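Local coordinates for protein Pcdhgc3 (Mus musculus, PDB 4ZI8) that probably mediates calcium-dependent, homophilic cell adhesion between neurons through its extracellular cadherin repeats, of which this construct holds the first three, at residues G38-D43 and G74-N79; A53-V58 and V101-L106; A233-L238 and Q255-D260; S237-R242 and A324-L329. All blocks are in the same frame, centred on the assembly; numbering follows the deposited sequence.

Contact 1. Residues G38-D43 and G74-N79; sequences GNVVTD and GEMFVN
The flat carboxamide of N39 lies with one face over the peptide between G74 and E75. The two planes are nearly parallel, and N39 ND2 sits 3.5 Å from G74 C. At the ends of the amide the polar atoms are taken. N39 OD1 accepts from T42 N at 2.9 Å, tilted out of the carbonyl plane, and more weakly from V41 N. ND2 donates to T73 O. This is an N-cap: N39 closes strand 36-39 and starts helix 40-44. CG stands anti to the backbone N (chi1 -169°), which swings the amide back over G74 while OD1 faces the first turn of the helix. An alanine here would leave the V41 and T42 amides without their cap and is likely to fray the start of the helix.

The backbones join as an antiparallel pair. M76 N donates to G38 O at 2.8 Å, while G38 N to M76 O is weak. V40 N then reaches G74 O at 3.0 Å, past the end of the pairing. V41 CG2 lies 3.6 Å from G74 CA, where a side chain on residue 74 would collide, and the positive phi of 88° also suits a glycine. V40 CG1 and M76 CB meet at 4.1 Å, their side chains crossing at about a right angle.

The contact belongs to the first cadherin domain. Strand 75-78 is the middle one of a three-stranded antiparallel sheet with 36-39 and 67-69. V40 and M76 both rest on V69 and on Y25 of strand 24-28, and V41 packs on L46, L48 and L51.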
loop_
_atom_site.group_PDB
_atom_site.type_symbol
_atom_site.label_atom_id
_atom_site.label_comp_id
_atom_site.label_asym_id
_atom_site.label_seq_id
_atom_site.Cartn_x
_atom_site.Cartn_y
_atom_site.Cartn_z
ATOM N N GLY B 38 -12.263 41.904 -41.896
ATOM C CA GLY B 38 -13.492 42.362 -42.517
ATOM C C GLY B 38 -13.278 43.792 -42.940
ATOM O O GLY B 38 -12.220 44.345 -42.669
ATOM N N ASN B 39 -14.251 44.378 -43.631
ATOM C CA ASN B 39 -14.176 45.790 -43.951
ATOM C C ASN B 39 -15.260 46.497 -43.178
ATOM O O ASN B 39 -16.442 46.294 -43.437
ATOM C CB ASN B 39 -14.335 46.032 -45.455
ATOM C CG ASN B 39 -13.997 47.435 -45.832
ATOM O OD1 ASN B 39 -14.687 48.365 -45.432
ATOM N ND2 ASN B 39 -12.920 47.610 -46.572
ATOM N N VAL B 40 -14.872 47.331 -42.222
ATOM C CA VAL B 40 -15.847 47.956 -41.348
ATOM C C VAL B 40 -16.514 49.129 -42.033
ATOM O O VAL B 40 -17.541 49.590 -41.584
ATOM C CB VAL B 40 -15.215 48.418 -40.023
ATOM C CG1 VAL B 40 -14.474 47.239 -39.381
ATOM C CG2 VAL B 40 -14.286 49.639 -40.230
ATOM N N VAL B 41 -15.952 49.600 -43.131
ATOM C CA VAL B 41 -16.604 50.687 -43.840
ATOM C C VAL B 41 -17.758 50.139 -44.669
ATOM O O VAL B 41 -18.855 50.706 -44.663
ATOM C CB VAL B 41 -15.617 51.463 -44.741
ATOM C CG1 VAL B 41 -16.371 52.274 -45.828
ATOM C CG2 VAL B 41 -14.772 52.394 -43.898
ATOM N N THR B 42 -17.512 49.052 -45.387
ATOM C CA THR B 42 -18.572 48.412 -46.132
ATOM C C THR B 42 -19.734 47.991 -45.229
ATOM O O THR B 42 -20.907 48.109 -45.593
ATOM C CB THR B 42 -18.057 47.192 -46.862
ATOM O OG1 THR B 42 -16.996 47.593 -47.731
ATOM C CG2 THR B 42 -19.167 46.574 -47.680
ATOM N N ASP B 43 -19.399 47.490 -44.059
ATOM C CA ASP B 43 -20.408 47.036 -43.138
ATOM C C ASP B 43 -21.039 48.113 -42.344
ATOM O O ASP B 43 -22.086 47.923 -41.837
ATOM C CB ASP B 43 -19.838 45.970 -42.216
ATOM C CG ASP B 43 -19.273 44.811 -42.970
ATOM O OD1 ASP B 43 -19.577 44.675 -44.149
ATOM O OD2 ASP B 43 -18.496 44.059 -42.396
ATOM N N GLY B 74 -10.789 50.995 -44.999
ATOM C CA GLY B 74 -11.734 50.433 -44.058
ATOM C C GLY B 74 -11.440 48.987 -43.696
ATOM O O GLY B 74 -12.113 48.392 -42.854
ATOM N N GLU B 75 -10.429 48.414 -44.319
ATOM C CA GLU B 75 -10.089 47.026 -44.027
ATOM C C GLU B 75 -9.557 46.878 -42.596
ATOM O O GLU B 75 -8.638 47.576 -42.204
ATOM C CB GLU B 75 -9.064 46.512 -45.027
ATOM C CG GLU B 75 -8.503 45.134 -44.690
ATOM C CD GLU B 75 -7.296 44.781 -45.550
ATOM O OE1 GLU B 75 -7.178 45.337 -46.670
ATOM O OE2 GLU B 75 -6.462 43.961 -45.100
ATOM N N MET B 76 -10.164 45.985 -41.822
ATOM C CA MET B 76 -9.664 45.657 -40.492
ATOM C C MET B 76 -8.834 44.389 -40.588
ATOM O O MET B 76 -9.222 43.448 -41.293
ATOM C CB MET B 76 -10.795 45.451 -39.502
ATOM C CG MET B 76 -10.287 45.198 -38.090
ATOM S SD MET B 76 -11.567 45.249 -36.844
ATOM C CE MET B 76 -12.369 43.721 -37.134
ATOM N N PHE B 77 -7.696 44.360 -39.902
ATOM C CA PHE B 77 -6.797 43.227 -40.026
ATOM C C PHE B 77 -6.155 42.894 -38.701
ATOM O O PHE B 77 -6.164 43.704 -37.791
ATOM C CB PHE B 77 -5.714 43.500 -41.067
ATOM C CG PHE B 77 -4.945 44.757 -40.822
ATOM C CD1 PHE B 77 -3.810 44.744 -40.022
ATOM C CD2 PHE B 77 -5.342 45.954 -41.407
ATOM C CE1 PHE B 77 -3.097 45.887 -39.781
ATOM C CE2 PHE B 77 -4.621 47.112 -41.184
ATOM C CZ PHE B 77 -3.496 47.079 -40.369
ATOM N N VAL B 78 -5.595 41.689 -38.619
ATOM C CA VAL B 78 -4.950 41.203 -37.394
ATOM C C VAL B 78 -3.646 41.954 -37.194
ATOM O O VAL B 78 -2.821 42.006 -38.092
ATOM C CB VAL B 78 -4.705 39.680 -37.464
ATOM C CG1 VAL B 78 -3.795 39.207 -36.320
ATOM C CG2 VAL B 78 -6.054 38.954 -37.434
ATOM N N ASN B 79 -3.467 42.564 -36.029
ATOM C CA ASN B 79 -2.272 43.386 -35.824
ATOM C C ASN B 79 -1.326 42.834 -34.741
ATOM O O ASN B 79 -0.207 43.283 -34.603
ATOM C CB ASN B 79 -2.709 44.822 -35.480
ATOM C CG ASN B 79 -1.540 45.764 -35.259
ATOM O OD1 ASN B 79 -0.736 45.993 -36.155
ATOM N ND2 ASN B 79 -1.453 46.325 -34.067
#

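Contact 2. Residues A53-V58 and V101-L106; sequences ARRLRV and VVENPL
R54 lays one face of its guanidinium over V102, with NH2 3.3 Å from V102 CG2. The contact closes one edge of the first cadherin domain's beta-sandwich, where the short strand 57-58 pairs antiparallel with strand 95-102. The R54 chain bends at chi2 and chi3, and this turns its N-H edge toward the 103-105 turn. NE donates almost straight to E103 O at 2.9 Å (176°). NH2 reaches a lone pair of P105 O at 2.8 Å, in the carbonyl plane. Both acceptors lie in the guanidinium plane, and NH2 also has a salt bridge to E107. A leucine in its place would probably leave the E103 and P105 carbonyls without these donors, E107 without this salt bridge, and the turn with its cis peptide before P105 less firmly held.

R57 and V101 form a hydrogen-bonded pair. CG of R57 leaves between the backbone N and the carbonyl carbon (chi1 62°) and passes V101 CG1 at 3.5 Å. Its NH1 and NH2 then form a salt bridge to a single oxygen, E103 OE2, on the anti side and from opposite faces of the carboxylate. The guanidinium and carboxylate planes stand at 90°. L56 CD1 packs on V102 CG1 inside the sandwich. At the outer end N104 ND2 donates to A53 O at 2.8 Å, with the oxygen in the plane of the amide.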
loop_
_atom_site.group_PDB
_atom_site.type_symbol
_atom_site.label_atom_id
_atom_site.label_comp_id
_atom_site.label_asym_id
_atom_site.label_seq_id
_atom_site.Cartn_x
_atom_site.Cartn_y
_atom_site.Cartn_z
ATOM N N ALA B 53 -11.316 62.006 -44.547
ATOM C CA ALA B 53 -11.605 63.112 -43.635
ATOM C C ALA B 53 -11.996 62.613 -42.245
ATOM O O ALA B 53 -11.923 63.347 -41.265
ATOM C CB ALA B 53 -12.713 63.990 -44.203
ATOM N N ARG B 54 -12.421 61.367 -42.150
ATOM C CA ARG B 54 -12.976 60.904 -40.893
ATOM C C ARG B 54 -11.950 60.246 -39.963
ATOM O O ARG B 54 -12.270 59.955 -38.811
ATOM C CB ARG B 54 -14.137 59.973 -41.191
ATOM C CG ARG B 54 -15.114 60.693 -42.109
ATOM C CD ARG B 54 -16.537 60.384 -41.827
ATOM N NE ARG B 54 -16.936 60.707 -40.467
ATOM C CZ ARG B 54 -18.068 60.264 -39.934
ATOM N NH1 ARG B 54 -18.877 59.507 -40.664
ATOM N NH2 ARG B 54 -18.387 60.572 -38.688
ATOM N N ARG B 55 -10.730 60.036 -40.467
ATOM C CA ARG B 55 -9.620 59.494 -39.673
ATOM C C ARG B 55 -10.017 58.253 -38.893
ATOM O O ARG B 55 -9.784 58.156 -37.683
ATOM C CB ARG B 55 -9.078 60.566 -38.708
ATOM C CG ARG B 55 -8.645 61.859 -39.380
ATOM C CD ARG B 55 -8.297 62.898 -38.327
ATOM N NE ARG B 55 -8.041 64.229 -38.881
ATOM C CZ ARG B 55 -6.833 64.674 -39.214
ATOM N NH1 ARG B 55 -5.770 63.890 -39.050
ATOM N NH2 ARG B 55 -6.687 65.899 -39.709
ATOM N N LEU B 56 -10.643 57.308 -39.585
ATOM C CA LEU B 56 -11.106 56.075 -38.978
ATOM C C LEU B 56 -9.943 55.329 -38.293
ATOM O O LEU B 56 -8.867 55.186 -38.875
ATOM C CB LEU B 56 -11.755 55.197 -40.041
ATOM C CG LEU B 56 -11.986 53.745 -39.646
ATOM C CD1 LEU B 56 -13.059 53.684 -38.564
ATOM C CD2 LEU B 56 -12.399 52.923 -40.864
ATOM N N ARG B 57 -10.139 54.931 -37.044
ATOM C CA ARG B 57 -9.113 54.179 -36.320
ATOM C C ARG B 57 -9.704 53.342 -35.192
ATOM O O ARG B 57 -10.826 53.585 -34.715
ATOM C CB ARG B 57 -8.064 55.127 -35.766
ATOM C CG ARG B 57 -8.662 56.096 -34.783
ATOM C CD ARG B 57 -7.779 57.262 -34.556
ATOM N NE ARG B 57 -8.361 58.258 -33.661
ATOM C CZ ARG B 57 -8.880 59.434 -34.061
ATOM N NH1 ARG B 57 -8.967 59.763 -35.358
ATOM N NH2 ARG B 57 -9.356 60.271 -33.151
ATOM N N VAL B 58 -8.946 52.346 -34.758
ATOM C CA VAL B 58 -9.322 51.554 -33.596
ATOM C C VAL B 58 -9.010 52.364 -32.358
ATOM O O VAL B 58 -7.965 53.009 -32.293
ATOM C CB VAL B 58 -8.575 50.211 -33.551
ATOM C CG1 VAL B 58 -8.961 49.449 -32.298
ATOM C CG2 VAL B 58 -8.917 49.390 -34.766
ATOM N N VAL B 101 -13.348 54.645 -33.915
ATOM C CA VAL B 101 -13.737 56.044 -33.837
ATOM C C VAL B 101 -13.543 56.719 -35.189
ATOM O O VAL B 101 -12.635 56.389 -35.948
ATOM C CB VAL B 101 -12.959 56.783 -32.714
ATOM C CG1 VAL B 101 -11.492 56.515 -32.814
ATOM C CG2 VAL B 101 -13.195 58.296 -32.761
ATOM N N VAL B 102 -14.440 57.640 -35.513
ATOM C CA VAL B 102 -14.260 58.519 -36.658
ATOM C C VAL B 102 -14.503 59.947 -36.189
ATOM O O VAL B 102 -15.147 60.153 -35.145
ATOM C CB VAL B 102 -15.195 58.155 -37.819
ATOM C CG1 VAL B 102 -14.750 56.861 -38.463
ATOM C CG2 VAL B 102 -16.644 58.059 -37.334
ATOM N N GLU B 103 -13.976 60.921 -36.929
ATOM C CA GLU B 103 -14.165 62.329 -36.608
ATOM C C GLU B 103 -15.017 62.974 -37.691
ATOM O O GLU B 103 -15.259 62.362 -38.727
ATOM C CB GLU B 103 -12.820 63.065 -36.489
ATOM C CG GLU B 103 -11.878 62.487 -35.433
ATOM C CD GLU B 103 -10.547 63.218 -35.377
ATOM O OE1 GLU B 103 -10.526 64.419 -35.690
ATOM O OE2 GLU B 103 -9.522 62.586 -35.019
ATOM N N ASN B 104 -15.457 64.200 -37.449
ATOM C CA ASN B 104 -16.157 64.991 -38.473
ATOM C C ASN B 104 -17.400 64.356 -39.060
ATOM O O ASN B 104 -17.480 64.199 -40.277
ATOM C CB ASN B 104 -15.212 65.289 -39.625
ATOM C CG ASN B 104 -13.952 65.932 -39.167
ATOM O OD1 ASN B 104 -13.993 66.899 -38.411
ATOM N ND2 ASN B 104 -12.808 65.401 -39.602
ATOM N N PRO B 105 -18.381 64.017 -38.219
ATOM C CA PRO B 105 -18.427 64.247 -36.777
ATOM C C PRO B 105 -17.823 63.116 -35.956
ATOM O O PRO B 105 -17.620 61.985 -36.427
ATOM C CB PRO B 105 -19.924 64.363 -36.504
ATOM C CG PRO B 105 -20.511 63.409 -37.482
ATOM C CD PRO B 105 -19.680 63.552 -38.733
ATOM N N LEU B 106 -17.547 63.414 -34.697
ATOM C CA LEU B 106 -17.042 62.385 -33.813
ATOM C C LEU B 106 -18.113 61.313 -33.571
ATOM O O LEU B 106 -19.266 61.621 -33.229
ATOM C CB LEU B 106 -16.578 63.002 -32.497
ATOM C CG LEU B 106 -15.886 62.025 -31.555
ATOM C CD1 LEU B 106 -14.566 61.523 -32.150
ATOM C CD2 LEU B 106 -15.644 62.708 -30.241
#

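Contact 3. Residues A233-L238 and Q255-D260; sequences AFNQSL and QVLATD. With CA (calcium ion), chain S.
A258 CB sits over the centre of the F234 ring, 3.9 Å from its centroid, a CH-pi contact close to the ring normal. V256 CG2 meets the same ring at its edge, 3.7 Å from CE1. F234 CG lies beside the backbone N (chi1 -83°), and this brings the ring under strand 252-259.

The backbones hold these groups in place. A233 N gives to T259 O, and T259 N returns a bond to A233 O. Next along, N235 N donates nearly straight to L257 O at 2.8 Å (173°). This is the first part of the split A strand pairing antiparallel with the B strand of the third cadherin domain. On the other side of the strand pair from the ring, N235 lays its amide by L257, with ND2 3.4 Å from CD2. One water ties the two strands there. It donates to A233 O and N235 OD1, and accepts from T259 OG1 at 2.9 Å.

Further out, A314, A324 and C326 also pack on F234, and Y271 OH bonds to A258 N. The chain runs on into D260. Its OD1 and OD2 both bind a calcium ion, at 2.5 and 2.4 Å. N228, N230 O, D262, N266 O and D316 complete the site. The ion sits among the carboxylates of D260, D262 and D316, and its positive charge probably offsets their mutual repulsion.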
loop_
_atom_site.group_PDB
_atom_site.type_symbol
_atom_site.label_atom_id
_atom_site.label_comp_id
_atom_site.label_asym_id
_atom_site.label_seq_id
_atom_site.Cartn_x
_atom_site.Cartn_y
_atom_site.Cartn_z
ATOM N N ALA B 233 14.347 -23.452 1.894
ATOM C CA ALA B 233 14.304 -24.847 1.477
ATOM C C ALA B 233 15.679 -25.455 1.642
ATOM O O ALA B 233 16.635 -24.960 1.046
ATOM C CB ALA B 233 13.841 -24.969 0.031
ATOM N N PHE B 234 15.781 -26.522 2.427
ATOM C CA PHE B 234 17.062 -27.204 2.588
ATOM C C PHE B 234 17.512 -27.885 1.307
ATOM O O PHE B 234 16.692 -28.373 0.542
ATOM C CB PHE B 234 16.986 -28.215 3.744
ATOM C CG PHE B 234 17.215 -27.581 5.084
ATOM C CD1 PHE B 234 18.506 -27.301 5.516
ATOM C CD2 PHE B 234 16.150 -27.215 5.886
ATOM C CE1 PHE B 234 18.727 -26.693 6.720
ATOM C CE2 PHE B 234 16.372 -26.604 7.115
ATOM C CZ PHE B 234 17.654 -26.341 7.527
ATOM N N ASN B 235 18.819 -27.871 1.063
ATOM C CA ASN B 235 19.407 -28.583 -0.060
ATOM C C ASN B 235 19.103 -30.061 0.007
ATOM O O ASN B 235 18.869 -30.706 -1.012
ATOM C CB ASN B 235 20.913 -28.359 -0.107
ATOM C CG ASN B 235 21.285 -27.110 -0.882
ATOM O OD1 ASN B 235 20.498 -26.164 -0.969
ATOM N ND2 ASN B 235 22.476 -27.103 -1.466
ATOM N N GLN B 236 19.110 -30.591 1.220
ATOM C CA GLN B 236 18.727 -31.969 1.437
ATOM C C GLN B 236 18.016 -32.078 2.764
ATOM O O GLN B 236 18.230 -31.270 3.672
ATOM C CB GLN B 236 19.943 -32.899 1.370
ATOM C CG GLN B 236 21.110 -32.464 2.169
ATOM C CD GLN B 236 22.312 -33.349 1.940
ATOM O OE1 GLN B 236 23.125 -33.081 1.059
ATOM N NE2 GLN B 236 22.422 -34.422 2.715
ATOM N N SER B 237 17.129 -33.058 2.851
ATOM C CA SER B 237 16.273 -33.211 4.006
ATOM C C SER B 237 16.986 -33.988 5.093
ATOM O O SER B 237 16.681 -33.833 6.270
ATOM C CB SER B 237 14.979 -33.921 3.628
ATOM O OG SER B 237 14.089 -33.008 3.011
ATOM N N LEU B 238 17.941 -34.812 4.684
ATOM C CA LEU B 238 18.613 -35.703 5.607
ATOM C C LEU B 238 20.121 -35.582 5.449
ATOM O O LEU B 238 20.652 -35.711 4.335
ATOM C CB LEU B 238 18.152 -37.150 5.382
ATOM C CG LEU B 238 18.881 -38.289 6.108
ATOM C CD1 LEU B 238 18.846 -38.086 7.606
ATOM C CD2 LEU B 238 18.255 -39.619 5.757
ATOM N N GLN B 255 27.495 -29.570 7.978
ATOM C CA GLN B 255 26.982 -28.234 7.665
ATOM C C GLN B 255 25.680 -28.340 6.859
ATOM O O GLN B 255 25.657 -28.902 5.760
ATOM C CB GLN B 255 28.014 -27.404 6.907
ATOM C CG GLN B 255 27.557 -25.976 6.629
ATOM C CD GLN B 255 28.638 -25.129 5.996
ATOM O OE1 GLN B 255 29.534 -25.642 5.319
ATOM N NE2 GLN B 255 28.575 -23.828 6.227
ATOM N N VAL B 256 24.589 -27.809 7.402
ATOM C CA VAL B 256 23.330 -27.854 6.682
ATOM C C VAL B 256 23.155 -26.555 5.884
ATOM O O VAL B 256 23.737 -25.516 6.221
ATOM C CB VAL B 256 22.155 -28.078 7.626
ATOM C CG1 VAL B 256 22.403 -29.354 8.478
ATOM C CG2 VAL B 256 21.961 -26.860 8.534
ATOM N N LEU B 257 22.387 -26.623 4.807
ATOM C CA LEU B 257 22.254 -25.457 3.941
ATOM C C LEU B 257 20.837 -25.346 3.407
ATOM O O LEU B 257 20.339 -26.265 2.744
ATOM C CB LEU B 257 23.253 -25.525 2.788
ATOM C CG LEU B 257 23.063 -24.442 1.708
ATOM C CD1 LEU B 257 23.347 -23.057 2.275
ATOM C CD2 LEU B 257 23.894 -24.703 0.460
ATOM N N ALA B 258 20.188 -24.220 3.699
ATOM C CA ALA B 258 18.887 -23.891 3.110
ATOM C C ALA B 258 19.037 -22.638 2.284
ATOM O O ALA B 258 19.947 -21.855 2.540
ATOM C CB ALA B 258 17.837 -23.690 4.192
ATOM N N THR B 259 18.159 -22.446 1.305
ATOM C CA THR B 259 18.151 -21.213 0.515
ATOM C C THR B 259 16.745 -20.624 0.493
ATOM O O THR B 259 15.772 -21.324 0.761
ATOM C CB THR B 259 18.609 -21.446 -0.924
ATOM O OG1 THR B 259 17.675 -22.318 -1.567
ATOM C CG2 THR B 259 19.984 -22.084 -0.958
ATOM N N ASP B 260 16.645 -19.340 0.148
ATOM C CA ASP B 260 15.373 -18.620 0.204
ATOM C C ASP B 260 15.347 -17.662 -0.981
ATOM O O ASP B 260 16.306 -16.955 -1.245
ATOM C CB ASP B 260 15.214 -17.871 1.542
ATOM C CG ASP B 260 13.790 -17.368 1.796
ATOM O OD1 ASP B 260 13.227 -16.651 0.943
ATOM O OD2 ASP B 260 13.233 -17.683 2.874
HETATM CA CA CA S . 11.564 -15.961 2.678
HETATM O O HOH W 1 17.997 -25.180 -1.207
#

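Contact 4. Residues S237-R242 and A324-L329; sequences SLYRAR and AHCKVL
Y239 rises from the same face of the sheet as V328, and its CB lies 4.1 Å from V328 CG1. CD1 has K327 O at the ring edge, near the ring plane. CE1 touches C326 SG at 3.8 Å, a sulfur-aromatic contact in which the sulfur approaches obliquely. At the tip, OH accepts from L257 N of strand 252-259. CG is set anti to the carbonyl carbon (chi1 -62°), which keeps the ring alongside C326 and lets the hydroxyl reach that strand.

The backbones form a parallel ladder. K327 N donates to S237 O, Y239 N to K327 O, L329 N to Y239 O at 2.7 Å and A241 N to L329 O at 2.8 Å. The strand axes differ by only 16°. This is the second part of the split A strand, which in cadherin domains pairs parallel with the last strand, G.

On the face away from the Y239 ring the contact is more open. L238 CD1 meets L329 CD1 at 3.6 Å. The extended R240 lies side by side with L329 and brings NH1 to 3.7 Å from the same CD1. Before the ladder begins, a water donates to H325 O and is also bonded to S237 OG at 3.0 Å. H325 NE2 itself bonds to D179 of the second subunit.

Strand 238-244 is the outermost strand of its sheet in this chain, and strand 307-316 flanks 324-333 antiparallel on the other side. Across the sandwich Y239, C326 and V328 pack on V256 of strand 252-259, and F234 touches Y239.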
loop_
_atom_site.group_PDB
_atom_site.type_symbol
_atom_site.label_atom_id
_atom_site.label_comp_id
_atom_site.label_asym_id
_atom_site.label_seq_id
_atom_site.Cartn_x
_atom_site.Cartn_y
_atom_site.Cartn_z
ATOM N N SER B 237 17.129 -33.058 2.851
ATOM C CA SER B 237 16.273 -33.211 4.006
ATOM C C SER B 237 16.986 -33.988 5.093
ATOM O O SER B 237 16.681 -33.833 6.270
ATOM C CB SER B 237 14.979 -33.921 3.628
ATOM O OG SER B 237 14.089 -33.008 3.011
ATOM N N LEU B 238 17.941 -34.812 4.684
ATOM C CA LEU B 238 18.613 -35.703 5.607
ATOM C C LEU B 238 20.121 -35.582 5.449
ATOM O O LEU B 238 20.652 -35.711 4.335
ATOM C CB LEU B 238 18.152 -37.150 5.382
ATOM C CG LEU B 238 18.881 -38.289 6.108
ATOM C CD1 LEU B 238 18.846 -38.086 7.606
ATOM C CD2 LEU B 238 18.255 -39.619 5.757
ATOM N N TYR B 239 20.796 -35.324 6.571
ATOM C CA TYR B 239 22.262 -35.341 6.638
ATOM C C TYR B 239 22.741 -36.491 7.541
ATOM O O TYR B 239 22.153 -36.733 8.594
ATOM C CB TYR B 239 22.803 -34.004 7.161
ATOM C CG TYR B 239 22.487 -32.796 6.300
ATOM C CD1 TYR B 239 21.250 -32.173 6.365
ATOM C CD2 TYR B 239 23.447 -32.257 5.446
ATOM C CE1 TYR B 239 20.968 -31.060 5.587
ATOM C CE2 TYR B 239 23.185 -31.152 4.676
ATOM C CZ TYR B 239 21.945 -30.553 4.745
ATOM O OH TYR B 239 21.694 -29.445 3.963
ATOM N N ARG B 240 23.791 -37.199 7.135
ATOM C CA ARG B 240 24.341 -38.300 7.931
ATOM C C ARG B 240 25.766 -37.985 8.308
ATOM O O ARG B 240 26.521 -37.442 7.501
ATOM C CB ARG B 240 24.313 -39.633 7.177
ATOM C CG ARG B 240 22.926 -40.166 6.871
ATOM C CD ARG B 240 22.978 -41.463 6.053
ATOM N NE ARG B 240 21.707 -41.749 5.377
ATOM C CZ ARG B 240 20.736 -42.513 5.880
ATOM N NH1 ARG B 240 20.880 -43.082 7.072
ATOM N NH2 ARG B 240 19.616 -42.713 5.189
ATOM N N ALA B 241 26.137 -38.330 9.531
ATOM C CA ALA B 241 27.512 -38.155 9.967
ATOM C C ALA B 241 27.938 -39.282 10.880
ATOM O O ALA B 241 27.146 -39.798 11.680
ATOM C CB ALA B 241 27.695 -36.813 10.669
ATOM N N ARG B 242 29.210 -39.653 10.769
ATOM C CA ARG B 242 29.809 -40.582 11.709
ATOM C C ARG B 242 30.926 -39.878 12.463
ATOM O O ARG B 242 31.859 -39.322 11.856
ATOM C CB ARG B 242 30.349 -41.818 10.992
ATOM C CG ARG B 242 29.315 -42.531 10.169
ATOM C CD ARG B 242 29.890 -43.781 9.578
ATOM N NE ARG B 242 30.015 -44.827 10.590
ATOM C CZ ARG B 242 31.045 -45.655 10.686
ATOM N NH1 ARG B 242 32.066 -45.546 9.846
ATOM N NH2 ARG B 242 31.059 -46.588 11.628
ATOM N N ALA B 324 11.753 -24.200 7.434
ATOM C CA ALA B 324 12.091 -25.425 6.735
ATOM C C ALA B 324 12.797 -26.296 7.772
ATOM O O ALA B 324 13.306 -25.769 8.767
ATOM C CB ALA B 324 12.973 -25.153 5.554
ATOM N N HIS B 325 12.814 -27.600 7.553
ATOM C CA HIS B 325 13.392 -28.517 8.526
ATOM C C HIS B 325 14.252 -29.536 7.856
ATOM O O HIS B 325 13.953 -29.962 6.737
ATOM C CB HIS B 325 12.296 -29.223 9.310
ATOM C CG HIS B 325 11.266 -28.289 9.832
ATOM N ND1 HIS B 325 11.390 -27.663 11.052
ATOM C CD2 HIS B 325 10.116 -27.824 9.275
ATOM C CE1 HIS B 325 10.345 -26.876 11.240
ATOM N NE2 HIS B 325 9.555 -26.957 10.177
ATOM N N CYS B 326 15.316 -29.935 8.540
ATOM C CA CYS B 326 16.074 -31.073 8.091
ATOM C C CYS B 326 16.473 -31.896 9.311
ATOM O O CYS B 326 16.266 -31.487 10.471
ATOM C CB CYS B 326 17.307 -30.647 7.289
ATOM S SG CYS B 326 18.572 -29.925 8.305
ATOM N N LYS B 327 17.021 -33.064 9.036
ATOM C CA LYS B 327 17.422 -33.972 10.091
ATOM C C LYS B 327 18.872 -34.372 9.899
ATOM O O LYS B 327 19.291 -34.675 8.786
ATOM C CB LYS B 327 16.516 -35.203 10.087
ATOM C CG LYS B 327 16.812 -36.210 11.165
ATOM C CD LYS B 327 15.749 -37.295 11.161
ATOM C CE LYS B 327 15.003 -37.307 9.861
ATOM N NZ LYS B 327 14.336 -38.615 9.609
ATOM N N VAL B 328 19.643 -34.359 10.978
ATOM C CA VAL B 328 21.004 -34.853 10.947
ATOM C C VAL B 328 21.078 -36.119 11.793
ATOM O O VAL B 328 20.719 -36.099 12.961
ATOM C CB VAL B 328 21.993 -33.831 11.499
ATOM C CG1 VAL B 328 23.415 -34.299 11.236
ATOM C CG2 VAL B 328 21.722 -32.478 10.866
ATOM N N LEU B 329 21.495 -37.221 11.183
ATOM C CA LEU B 329 21.715 -38.475 11.894
ATOM C C LEU B 329 23.183 -38.564 12.242
ATOM O O LEU B 329 24.017 -38.691 11.356
ATOM C CB LEU B 329 21.305 -39.663 11.041
ATOM C CG LEU B 329 19.812 -39.754 10.752
ATOM C CD1 LEU B 329 19.496 -40.902 9.786
ATOM C CD2 LEU B 329 19.094 -39.953 12.061
HETATM O O HOH W 2 13.519 -30.364 4.269
#

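In the fold
The four contacts form two pairs near the two ends of the rod. Contacts 1 and 2 share the first cadherin domain, with centres 14 Å apart. They meet where L56 CD2 packs against V40 CG2 (3.8 Å) and V41 CG2. Contacts 3 and 4 lie 9 Å apart in the third domain and share S237 and L238: the same A strand pairs first with one sheet, then crosses to the other. The pairs are far apart, with 92 Å between the centres of contacts 1 and 3 and 110 Å between 2 and 4. Contact 3 alone includes a calcium ligand, while contacts 1, 2 and 4 lie away from the metal sites.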